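Local coordinates for protein pyruvate kinase 1 (Trypanosoma brucei brucei, PDB 4HYV) that catalyses the transfer of a phosphoryl group from phosphoenolpyruvate to ADP, giving pyruvate and ATP in the last step of glycolysis, at residues 212-217 / 236-241; 257-262 / 291-296; 48-53 / 82-87. One frame throughout, in Å; residues are numbered along the deposited sequence.

Contact 1: 212-217 / 236-241; sequences SFIRTA and IISKIE. With MG (magnesium ion), chain C; PEP (phosphoenolpyruvate), chain E.
K239 and E241 meet S212 and F213 at the magnesium–phosphoenolpyruvate site of pyruvate kinase. E241 divides its carboxylate between two tasks. OE1 binds the magnesium ion at 2.1 Å, and the other ligands are three oxygens of phosphoenolpyruvate, a water and D265. OE2 accepts the F213 backbone N-H, N to OE2 2.9 Å, on its anti side and 16° out of the carboxylate plane, and it also accepts a hydrogen bond from the metal-bound water. These bonds hold the carboxylate against rotation, and the F213 ring lies flat on it, the two planes only 8° apart and OE2 over the ring centre. F213 starts out pointing away from 236-241. With CG beside its own backbone N (chi1 -60°), the ring turns back over the carboxylate.

All this happens at the C-terminal ends of neighbouring strands of a TIM barrel, where 212-216 form the loop after strand 208-211 and T216 is the N-cap of helix 217-227. K239, its chain bent at chi3, sends NZ into the site. NZ donates to S212 OG at 2.8 Å and to the bridging oxygen O2 of phosphoenolpyruvate at 3.0 Å, and it forms a salt bridge with D84. The S212 hydroxyl is engaged in turn by the carbonyl of T85.

Further from the ligand, the I214 side chain lies against S238 CB and OG, with CG1 3.7 Å from OG, whose polar partner is S256. The I214 N-H reaches K239 O only weakly, at 3.4 Å, and a water accepts the E241 N-H and lies close to I214 O.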
loop_
_atom_site.group_PDB
_atom_site.type_symbol
_atom_site.label_atom_id
_atom_site.label_comp_id
_atom_site.label_asym_id
_atom_site.label_seq_id
_atom_site.Cartn_x
_atom_site.Cartn_y
_atom_site.Cartn_z
ATOM N N SER A 212 -13.525 -34.054 -18.892
ATOM C CA SER A 212 -12.992 -33.430 -20.070
ATOM C C SER A 212 -14.018 -32.499 -20.741
ATOM O O SER A 212 -15.240 -32.760 -20.722
ATOM C CB SER A 212 -12.476 -34.483 -21.044
ATOM O OG SER A 212 -11.486 -35.296 -20.443
ATOM N N PHE A 213 -13.513 -31.405 -21.314
ATOM C CA PHE A 213 -14.310 -30.524 -22.193
ATOM C C PHE A 213 -15.519 -29.884 -21.549
ATOM O O PHE A 213 -16.474 -29.532 -22.235
ATOM C CB PHE A 213 -14.707 -31.237 -23.498
ATOM C CG PHE A 213 -13.521 -31.683 -24.324
ATOM C CD1 PHE A 213 -12.752 -30.753 -25.022
ATOM C CD2 PHE A 213 -13.115 -33.045 -24.332
ATOM C CE1 PHE A 213 -11.599 -31.151 -25.715
ATOM C CE2 PHE A 213 -11.975 -33.442 -25.039
ATOM C CZ PHE A 213 -11.212 -32.491 -25.720
ATOM N N ILE A 214 -15.470 -29.651 -20.246
ATOM C CA ILE A 214 -16.601 -28.988 -19.607
ATOM C C ILE A 214 -16.796 -27.589 -20.194
ATOM O O ILE A 214 -15.839 -26.821 -20.323
ATOM C CB ILE A 214 -16.429 -28.898 -18.090
ATOM C CG1 ILE A 214 -16.553 -30.291 -17.456
ATOM C CG2 ILE A 214 -17.449 -27.937 -17.520
ATOM C CD1 ILE A 214 -17.904 -30.952 -17.678
ATOM N N ARG A 215 -18.024 -27.275 -20.586
ATOM C CA ARG A 215 -18.311 -26.008 -21.271
ATOM C C ARG A 215 -19.240 -25.114 -20.467
ATOM O O ARG A 215 -19.260 -23.894 -20.673
ATOM C CB ARG A 215 -18.912 -26.267 -22.648
ATOM C CG ARG A 215 -17.881 -26.657 -23.691
ATOM C CD ARG A 215 -18.447 -26.594 -25.107
ATOM N NE ARG A 215 -19.253 -27.764 -25.415
ATOM C CZ ARG A 215 -20.409 -27.733 -26.089
ATOM N NH1 ARG A 215 -20.894 -26.582 -26.547
ATOM N NH2 ARG A 215 -21.081 -28.858 -26.311
ATOM N N THR A 216 -20.048 -25.720 -19.588
ATOM C CA THR A 216 -21.092 -24.973 -18.843
ATOM C C THR A 216 -21.279 -25.594 -17.452
ATOM O O THR A 216 -20.936 -26.754 -17.236
ATOM C CB THR A 216 -22.467 -25.095 -19.552
ATOM O OG1 THR A 216 -22.830 -26.482 -19.569
ATOM C CG2 THR A 216 -22.393 -24.552 -21.015
ATOM N N ALA A 217 -21.899 -24.856 -16.543
ATOM C CA ALA A 217 -22.210 -25.402 -15.240
ATOM C C ALA A 217 -23.172 -26.567 -15.398
ATOM O O ALA A 217 -23.071 -27.560 -14.678
ATOM C CB ALA A 217 -22.805 -24.336 -14.349
ATOM N N ILE A 236 -15.546 -33.362 -8.405
ATOM C CA ILE A 236 -15.553 -33.127 -9.849
ATOM C C ILE A 236 -14.626 -31.972 -10.195
ATOM O O ILE A 236 -14.886 -30.810 -9.840
ATOM C CB ILE A 236 -16.982 -32.841 -10.416
ATOM C CG1 ILE A 236 -17.891 -34.049 -10.233
ATOM C CG2 ILE A 236 -16.918 -32.518 -11.905
ATOM C CD1 ILE A 236 -19.312 -33.756 -10.671
ATOM N N ILE A 237 -13.520 -32.311 -10.846
ATOM C CA ILE A 237 -12.577 -31.333 -11.314
ATOM C C ILE A 237 -12.846 -31.094 -12.806
ATOM O O ILE A 237 -12.670 -32.001 -13.648
ATOM C CB ILE A 237 -11.128 -31.850 -11.100
ATOM C CG1 ILE A 237 -10.928 -32.344 -9.662
ATOM C CG2 ILE A 237 -10.087 -30.815 -11.544
ATOM C CD1 ILE A 237 -10.933 -31.258 -8.625
ATOM N N SER A 238 -13.327 -29.909 -13.135
ATOM C CA SER A 238 -13.705 -29.614 -14.514
ATOM C C SER A 238 -12.491 -29.189 -15.324
ATOM O O SER A 238 -11.706 -28.335 -14.897
ATOM C CB SER A 238 -14.756 -28.496 -14.553
ATOM O OG SER A 238 -15.969 -28.958 -14.001
ATOM N N LYS A 239 -12.306 -29.813 -16.477
ATOM C CA LYS A 239 -11.156 -29.483 -17.297
ATOM C C LYS A 239 -11.557 -28.370 -18.273
ATOM O O LYS A 239 -12.559 -28.491 -18.975
ATOM C CB LYS A 239 -10.679 -30.721 -18.050
ATOM C CG LYS A 239 -10.059 -31.773 -17.152
ATOM C CD LYS A 239 -9.990 -33.128 -17.850
ATOM C CE LYS A 239 -9.152 -33.066 -19.128
ATOM N NZ LYS A 239 -8.946 -34.452 -19.675
ATOM N N ILE A 240 -10.841 -27.240 -18.233
ATOM C CA ILE A 240 -11.125 -26.130 -19.161
ATOM C C ILE A 240 -10.192 -26.248 -20.347
ATOM O O ILE A 240 -8.963 -26.243 -20.192
ATOM C CB ILE A 240 -10.877 -24.776 -18.495
ATOM C CG1 ILE A 240 -11.687 -24.684 -17.207
ATOM C CG2 ILE A 240 -11.204 -23.650 -19.458
ATOM C CD1 ILE A 240 -13.184 -24.770 -17.431
ATOM N N GLU A 241 -10.769 -26.569 -21.489
ATOM C CA GLU A 241 -9.992 -26.856 -22.655
ATOM C C GLU A 241 -10.708 -26.472 -23.926
ATOM O O GLU A 241 -10.269 -26.825 -25.013
ATOM C CB GLU A 241 -9.517 -28.323 -22.689
ATOM C CG GLU A 241 -10.553 -29.356 -22.304
ATOM C CD GLU A 241 -9.979 -30.757 -22.286
ATOM O OE1 GLU A 241 -8.846 -30.964 -22.814
ATOM O OE2 GLU A 241 -10.668 -31.668 -21.766
HETATM MG MG MG C . -7.718 -32.635 -23.430
HETATM C C1 PEP E . -5.375 -31.492 -21.920
HETATM O O1 PEP E . -5.967 -31.429 -23.040
HETATM O "O2'" PEP E . -4.537 -30.609 -21.593
HETATM C C2 PEP E . -5.610 -32.681 -21.005
HETATM C C3 PEP E . -5.100 -32.642 -19.546
HETATM O O2 PEP E . -6.567 -33.582 -21.348
HETATM P P PEP E . -6.245 -34.849 -22.422
HETATM O O1P PEP E . -6.917 -36.006 -21.621
HETATM O O2P PEP E . -6.498 -34.321 -23.775
HETATM O O3P PEP E . -4.716 -35.198 -22.274
HETATM O O HOH W 1 -13.570 -26.963 -21.639
HETATM O O HOH W 2 -9.322 -33.673 -22.717
#

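Contact 2: 257-262 / 291-296. With PEP (phosphoenolpyruvate), chain E.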
loop_
_atom_site.group_PDB
_atom_site.type_symbol
_atom_site.label_atom_id
_atom_site.label_comp_id
_atom_site.label_asym_id
_atom_site.label_seq_id
_atom_site.Cartn_x
_atom_site.Cartn_y
_atom_site.Cartn_z
ATOM N N ASN A 257 -15.922 -28.886 -7.840
ATOM C CA ASN A 257 -15.077 -28.890 -6.640
ATOM C C ASN A 257 -13.698 -28.356 -6.919
ATOM O O ASN A 257 -12.955 -28.041 -5.993
ATOM C CB ASN A 257 -14.980 -30.288 -6.048
ATOM C CG ASN A 257 -16.349 -30.969 -5.937
ATOM O OD1 ASN A 257 -16.791 -31.649 -6.851
ATOM N ND2 ASN A 257 -17.017 -30.767 -4.820
ATOM N N GLY A 258 -13.356 -28.249 -8.207
ATOM C CA GLY A 258 -12.094 -27.631 -8.631
ATOM C C GLY A 258 -11.989 -27.621 -10.143
ATOM O O GLY A 258 -12.911 -28.051 -10.838
ATOM N N ILE A 259 -10.804 -27.287 -10.639
ATOM C CA ILE A 259 -10.605 -27.007 -12.047
ATOM C C ILE A 259 -9.235 -27.560 -12.497
ATOM O O ILE A 259 -8.223 -27.463 -11.757
ATOM C CB ILE A 259 -10.606 -25.485 -12.300
ATOM C CG1 ILE A 259 -11.985 -24.884 -12.001
ATOM C CG2 ILE A 259 -10.138 -25.173 -13.730
ATOM C CD1 ILE A 259 -13.097 -25.420 -12.896
ATOM N N MET A 260 -9.177 -28.001 -13.754
ATOM C CA MET A 260 -7.912 -28.226 -14.419
ATOM C C MET A 260 -7.767 -27.295 -15.589
ATOM O O MET A 260 -8.657 -27.215 -16.434
ATOM C CB MET A 260 -7.824 -29.661 -14.922
ATOM C CG MET A 260 -6.422 -30.038 -15.370
ATOM S SD MET A 260 -6.402 -31.500 -16.393
ATOM C CE MET A 260 -6.572 -32.762 -15.122
ATOM N N VAL A 261 -6.653 -26.573 -15.651
ATOM C CA VAL A 261 -6.313 -25.853 -16.883
ATOM C C VAL A 261 -5.703 -26.840 -17.869
ATOM O O VAL A 261 -4.531 -27.228 -17.732
ATOM C CB VAL A 261 -5.301 -24.708 -16.656
ATOM C CG1 VAL A 261 -5.204 -23.861 -17.923
ATOM C CG2 VAL A 261 -5.721 -23.865 -15.452
ATOM N N ALA A 262 -6.522 -27.318 -18.797
ATOM C CA ALA A 262 -6.150 -28.470 -19.603
ATOM C C ALA A 262 -5.480 -27.965 -20.880
ATOM O O ALA A 262 -6.141 -27.792 -21.909
ATOM C CB ALA A 262 -7.394 -29.305 -19.929
ATOM N N LYS A 291 -10.860 -23.048 -4.209
ATOM C CA LYS A 291 -10.988 -24.357 -4.796
ATOM C C LYS A 291 -9.709 -24.776 -5.493
ATOM O O LYS A 291 -9.087 -23.969 -6.207
ATOM C CB LYS A 291 -12.142 -24.385 -5.774
ATOM C CG LYS A 291 -13.495 -24.227 -5.073
ATOM C CD LYS A 291 -14.651 -24.446 -6.047
ATOM C CE LYS A 291 -15.961 -24.541 -5.298
ATOM N NZ LYS A 291 -17.094 -24.422 -6.259
ATOM N N PRO A 292 -9.367 -26.067 -5.365
ATOM C CA PRO A 292 -8.166 -26.685 -5.930
ATOM C C PRO A 292 -8.069 -26.430 -7.438
ATOM O O PRO A 292 -9.076 -26.514 -8.161
ATOM C CB PRO A 292 -8.373 -28.191 -5.702
ATOM C CG PRO A 292 -9.532 -28.322 -4.789
ATOM C CD PRO A 292 -10.271 -27.028 -4.715
ATOM N N VAL A 293 -6.860 -26.138 -7.907
ATOM C CA VAL A 293 -6.668 -25.934 -9.302
ATOM C C VAL A 293 -5.380 -26.637 -9.777
ATOM O O VAL A 293 -4.321 -26.576 -9.119
ATOM C CB VAL A 293 -6.689 -24.424 -9.681
ATOM C CG1 VAL A 293 -5.474 -23.713 -9.082
ATOM C CG2 VAL A 293 -6.710 -24.262 -11.231
ATOM N N ILE A 294 -5.500 -27.344 -10.894
ATOM C CA ILE A 294 -4.371 -28.127 -11.457
ATOM C C ILE A 294 -3.953 -27.527 -12.788
ATOM O O ILE A 294 -4.791 -27.261 -13.641
ATOM C CB ILE A 294 -4.812 -29.556 -11.725
ATOM C CG1 ILE A 294 -5.527 -30.123 -10.495
ATOM C CG2 ILE A 294 -3.643 -30.416 -12.140
ATOM C CD1 ILE A 294 -6.189 -31.469 -10.767
ATOM N N CYS A 295 -2.659 -27.250 -12.929
ATOM C CA CYS A 295 -2.094 -26.907 -14.199
ATOM C C CYS A 295 -1.569 -28.178 -14.936
ATOM O O CYS A 295 -0.804 -28.952 -14.373
ATOM C CB CYS A 295 -0.971 -25.917 -13.998
ATOM S SG CYS A 295 -0.365 -25.289 -15.564
ATOM N N ALA A 296 -1.959 -28.356 -16.201
ATOM C CA ALA A 296 -1.681 -29.596 -16.922
ATOM C C ALA A 296 -1.037 -29.385 -18.294
ATOM O O ALA A 296 -1.294 -28.398 -18.966
ATOM C CB ALA A 296 -2.941 -30.445 -17.056
HETATM C C1 PEP E . -5.375 -31.492 -21.920
HETATM O O1 PEP E . -5.967 -31.429 -23.040
HETATM O "O2'" PEP E . -4.537 -30.609 -21.593
HETATM C C2 PEP E . -5.610 -32.681 -21.005
HETATM C C3 PEP E . -5.100 -32.642 -19.546
HETATM O O2 PEP E . -6.567 -33.582 -21.348
HETATM P P PEP E . -6.245 -34.849 -22.422
HETATM O O1P PEP E . -6.917 -36.006 -21.621
HETATM O O2P PEP E . -6.498 -34.321 -23.775
HETATM O O3P PEP E . -4.716 -35.198 -22.274
#
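I259 uses both its backbone polar groups across the pair: its N donates to P292 O at 3.1 Å, and its O accepts I294 N at 2.9 Å. V261 repeats the pattern two residues on. Its N meets I294 O at 2.8 Å, nearly head-on with a C=O...N angle of 178°, while its O takes A296 N at 3.2 Å with the donor tilted out of the carbonyl plane. M260 between them turns its backbone the other way, to S238 and I240. On the far strand, V293 N finds the D326 carboxylate and A296 O the R263 side chain. The side chain of K291 runs extended past N257 O, and its NZ is taken up by the carbonyls of S256 and I253.

M260, I294 and A296 share the inward face. M260 SD rests 3.7 Å from A296 CB and 3.6 Å from C3 of phosphoenolpyruvate, so the thioether lies against the methylene end of the ligand. On the other face, V293 CG2 meets both I259 CB and V261 CG2, and C286 of helix 275-289 packs on I259 and V293. These are neighbouring strands of the closed (beta/alpha)8 barrel, that helix between them in sequence and outside, the ligand at their C-terminal ends.

Contact 3: 48-53 / 82-87. With K (potassium ion), chain D; PEP (phosphoenolpyruvate), chain E.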
loop_
_atom_site.group_PDB
_atom_site.type_symbol
_atom_site.label_atom_id
_atom_site.label_comp_id
_atom_site.label_asym_id
_atom_site.label_seq_id
_atom_site.Cartn_x
_atom_site.Cartn_y
_atom_site.Cartn_z
ATOM N N VAL A 48 -1.306 -37.951 -6.617
ATOM C CA VAL A 48 -2.544 -38.407 -7.267
ATOM C C VAL A 48 -2.200 -39.159 -8.529
ATOM O O VAL A 48 -1.384 -38.697 -9.328
ATOM C CB VAL A 48 -3.475 -37.220 -7.627
ATOM C CG1 VAL A 48 -4.703 -37.700 -8.392
ATOM C CG2 VAL A 48 -3.879 -36.453 -6.371
ATOM N N ALA A 49 -2.821 -40.323 -8.704
ATOM C CA ALA A 49 -2.645 -41.115 -9.902
ATOM C C ALA A 49 -3.812 -40.854 -10.829
ATOM O O ALA A 49 -4.984 -40.955 -10.433
ATOM C CB ALA A 49 -2.573 -42.614 -9.544
ATOM N N ARG A 50 -3.514 -40.471 -12.047
ATOM C CA ARG A 50 -4.591 -40.168 -13.021
ATOM C C ARG A 50 -4.736 -41.299 -14.020
ATOM O O ARG A 50 -3.732 -41.782 -14.582
ATOM C CB ARG A 50 -4.294 -38.853 -13.744
ATOM C CG ARG A 50 -5.003 -38.659 -15.063
ATOM C CD ARG A 50 -4.474 -37.398 -15.750
ATOM N NE ARG A 50 -5.239 -37.051 -16.943
ATOM C CZ ARG A 50 -4.787 -37.163 -18.203
ATOM N NH1 ARG A 50 -3.534 -37.541 -18.439
ATOM N NH2 ARG A 50 -5.579 -36.814 -19.227
ATOM N N MET A 51 -5.955 -41.800 -14.168
ATOM C CA MET A 51 -6.234 -42.764 -15.224
ATOM C C MET A 51 -6.909 -42.068 -16.381
ATOM O O MET A 51 -7.975 -41.480 -16.234
ATOM C CB MET A 51 -7.128 -43.896 -14.712
ATOM C CG MET A 51 -6.623 -44.541 -13.447
ATOM S SD MET A 51 -7.834 -45.690 -12.740
ATOM C CE MET A 51 -9.215 -44.590 -12.394
ATOM N N ASN A 52 -6.334 -42.216 -17.553
ATOM C CA ASN A 52 -6.831 -41.512 -18.699
ATOM C C ASN A 52 -7.725 -42.406 -19.544
ATOM O O ASN A 52 -7.251 -43.268 -20.282
ATOM C CB ASN A 52 -5.684 -40.988 -19.532
ATOM C CG ASN A 52 -6.168 -40.229 -20.741
ATOM O OD1 ASN A 52 -7.361 -39.919 -20.866
ATOM N ND2 ASN A 52 -5.260 -39.941 -21.645
ATOM N N PHE A 53 -9.023 -42.233 -19.389
ATOM C CA PHE A 53 -9.987 -43.154 -19.981
ATOM C C PHE A 53 -10.227 -42.855 -21.469
ATOM O O PHE A 53 -11.159 -43.391 -22.091
ATOM C CB PHE A 53 -11.300 -43.106 -19.206
ATOM C CG PHE A 53 -11.343 -44.042 -18.029
ATOM C CD1 PHE A 53 -10.334 -44.018 -17.066
ATOM C CD2 PHE A 53 -12.347 -45.019 -17.928
ATOM C CE1 PHE A 53 -10.386 -44.868 -15.963
ATOM C CE2 PHE A 53 -12.390 -45.882 -16.839
ATOM C CZ PHE A 53 -11.432 -45.786 -15.836
ATOM N N ALA A 82 -7.648 -40.515 -9.659
ATOM C CA ALA A 82 -8.485 -39.678 -10.512
ATOM C C ALA A 82 -8.871 -40.421 -11.760
ATOM O O ALA A 82 -8.038 -41.079 -12.388
ATOM C CB ALA A 82 -7.784 -38.381 -10.874
ATOM N N LEU A 83 -10.150 -40.330 -12.115
ATOM C CA LEU A 83 -10.623 -40.889 -13.379
ATOM C C LEU A 83 -10.815 -39.740 -14.336
ATOM O O LEU A 83 -11.609 -38.844 -14.080
ATOM C CB LEU A 83 -11.957 -41.661 -13.191
ATOM C CG LEU A 83 -12.506 -42.476 -14.394
ATOM C CD1 LEU A 83 -13.612 -43.441 -13.948
ATOM C CD2 LEU A 83 -12.999 -41.572 -15.529
ATOM N N ASP A 84 -10.042 -39.739 -15.414
ATOM C CA ASP A 84 -10.083 -38.640 -16.373
ATOM C C ASP A 84 -10.872 -39.133 -17.578
ATOM O O ASP A 84 -10.534 -40.177 -18.162
ATOM C CB ASP A 84 -8.649 -38.240 -16.777
ATOM C CG ASP A 84 -8.604 -37.044 -17.716
ATOM O OD1 ASP A 84 -9.303 -37.086 -18.751
ATOM O OD2 ASP A 84 -7.843 -36.068 -17.445
ATOM N N THR A 85 -11.991 -38.474 -17.876
ATOM C CA THR A 85 -12.884 -38.987 -18.920
ATOM C C THR A 85 -12.358 -38.732 -20.311
ATOM O O THR A 85 -11.614 -37.764 -20.557
ATOM C CB THR A 85 -14.303 -38.426 -18.832
ATOM O OG1 THR A 85 -14.265 -37.017 -19.004
ATOM C CG2 THR A 85 -14.939 -38.756 -17.500
ATOM N N LYS A 86 -12.695 -39.646 -21.213
ATOM C CA LYS A 86 -12.593 -39.402 -22.635
ATOM C C LYS A 86 -13.368 -38.158 -23.046
ATOM O O LYS A 86 -12.804 -37.245 -23.663
ATOM C CB LYS A 86 -13.088 -40.644 -23.424
ATOM C CG LYS A 86 -13.099 -40.474 -24.940
ATOM C CD LYS A 86 -13.768 -41.695 -25.590
ATOM C CE LYS A 86 -13.912 -41.549 -27.113
ATOM N NZ LYS A 86 -12.594 -41.395 -27.815
ATOM N N GLY A 87 -14.666 -38.125 -22.730
ATOM C CA GLY A 87 -15.513 -36.995 -23.110
ATOM C C GLY A 87 -15.732 -36.890 -24.619
ATOM O O GLY A 87 -15.437 -37.816 -25.371
HETATM K K K D . -8.966 -37.845 -21.307
HETATM C C1 PEP E . -5.375 -31.492 -21.920
HETATM O O1 PEP E . -5.967 -31.429 -23.040
HETATM O "O2'" PEP E . -4.537 -30.609 -21.593
HETATM C C2 PEP E . -5.610 -32.681 -21.005
HETATM C C3 PEP E . -5.100 -32.642 -19.546
HETATM O O2 PEP E . -6.567 -33.582 -21.348
HETATM P P PEP E . -6.245 -34.849 -22.422
HETATM O O1P PEP E . -6.917 -36.006 -21.621
HETATM O O2P PEP E . -6.498 -34.321 -23.775
HETATM O O3P PEP E . -4.716 -35.198 -22.274
HETATM O O HOH W 3 -10.308 -36.371 -23.313
#
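R50 and D84 face each other across two parallel strands, and the backbone supplies the first kind of bond. A82 N to A49 O, M51 N to A82 O, D84 N to M51 O and F53 N to D84 O each measure 2.8 Å, an unbroken ladder.

The charged contact, a salt bridge, comes next. R50, extended out to NE, presents an edge of its guanidinium: D84 OD2 lies in that plane, 2.8 Å from NE, and takes a weak second bond from NH2 at 3.0 Å. The carboxylate stands almost upright to it, planes 79° apart, so OD2 is met from above its own plane. The D84 carboxylate is also in a salt bridge with K239, whose NZ lies close to both its oxygens. R50 NH1 turns to T27, and NH2 lies 2.9 Å from O1P of phosphoenolpyruvate.

Metal binding is the third kind. N52 and D84 both carry CG anti to the backbone N, which sends their OD1 atoms to the same potassium ion, each at 2.7 Å. T85 O, S54, the phosphate O1P and a water that also bonds K86 O complete the site.

Apolar contacts fill the outward face. L83 CG sits over the F53 ring, 3.7 Å from its centroid and 18° off the normal, a CH-pi contact, and M51 CE touches L83 CB at 4.1 Å.

Helix 58-75 makes the beta-alpha-beta crossover between the two strands and packs on M51, its H61 stacking on F53. Helix 192-203 covers F53 and K86, and strand 208-211 lies beside A82 and D84.

The three contacts sample one closed barrel and meet at its C-terminal mouth around phosphoenolpyruvate. Contacts 1 and 2 are neighbours, centres about 10 Å apart: strands 235-240 and 258-262 run side by side, with S238 O 2.8 Å from M260 N. Contact 3 adjoins contact 1 round the barrel and faces contact 2 across it, its centre about 13 Å from each. It joins contact 1 through polar groups, K239 NZ to D84 OD1 at 2.8 Å and S212 OG to T85 O at 2.5 Å, but reaches contact 2 only by packing of M260 CE on D84 OD2 at 4.2 Å. Contact 1 thus brings magnesium to the ligand, contact 3 potassium, and contact 2 an apolar surface.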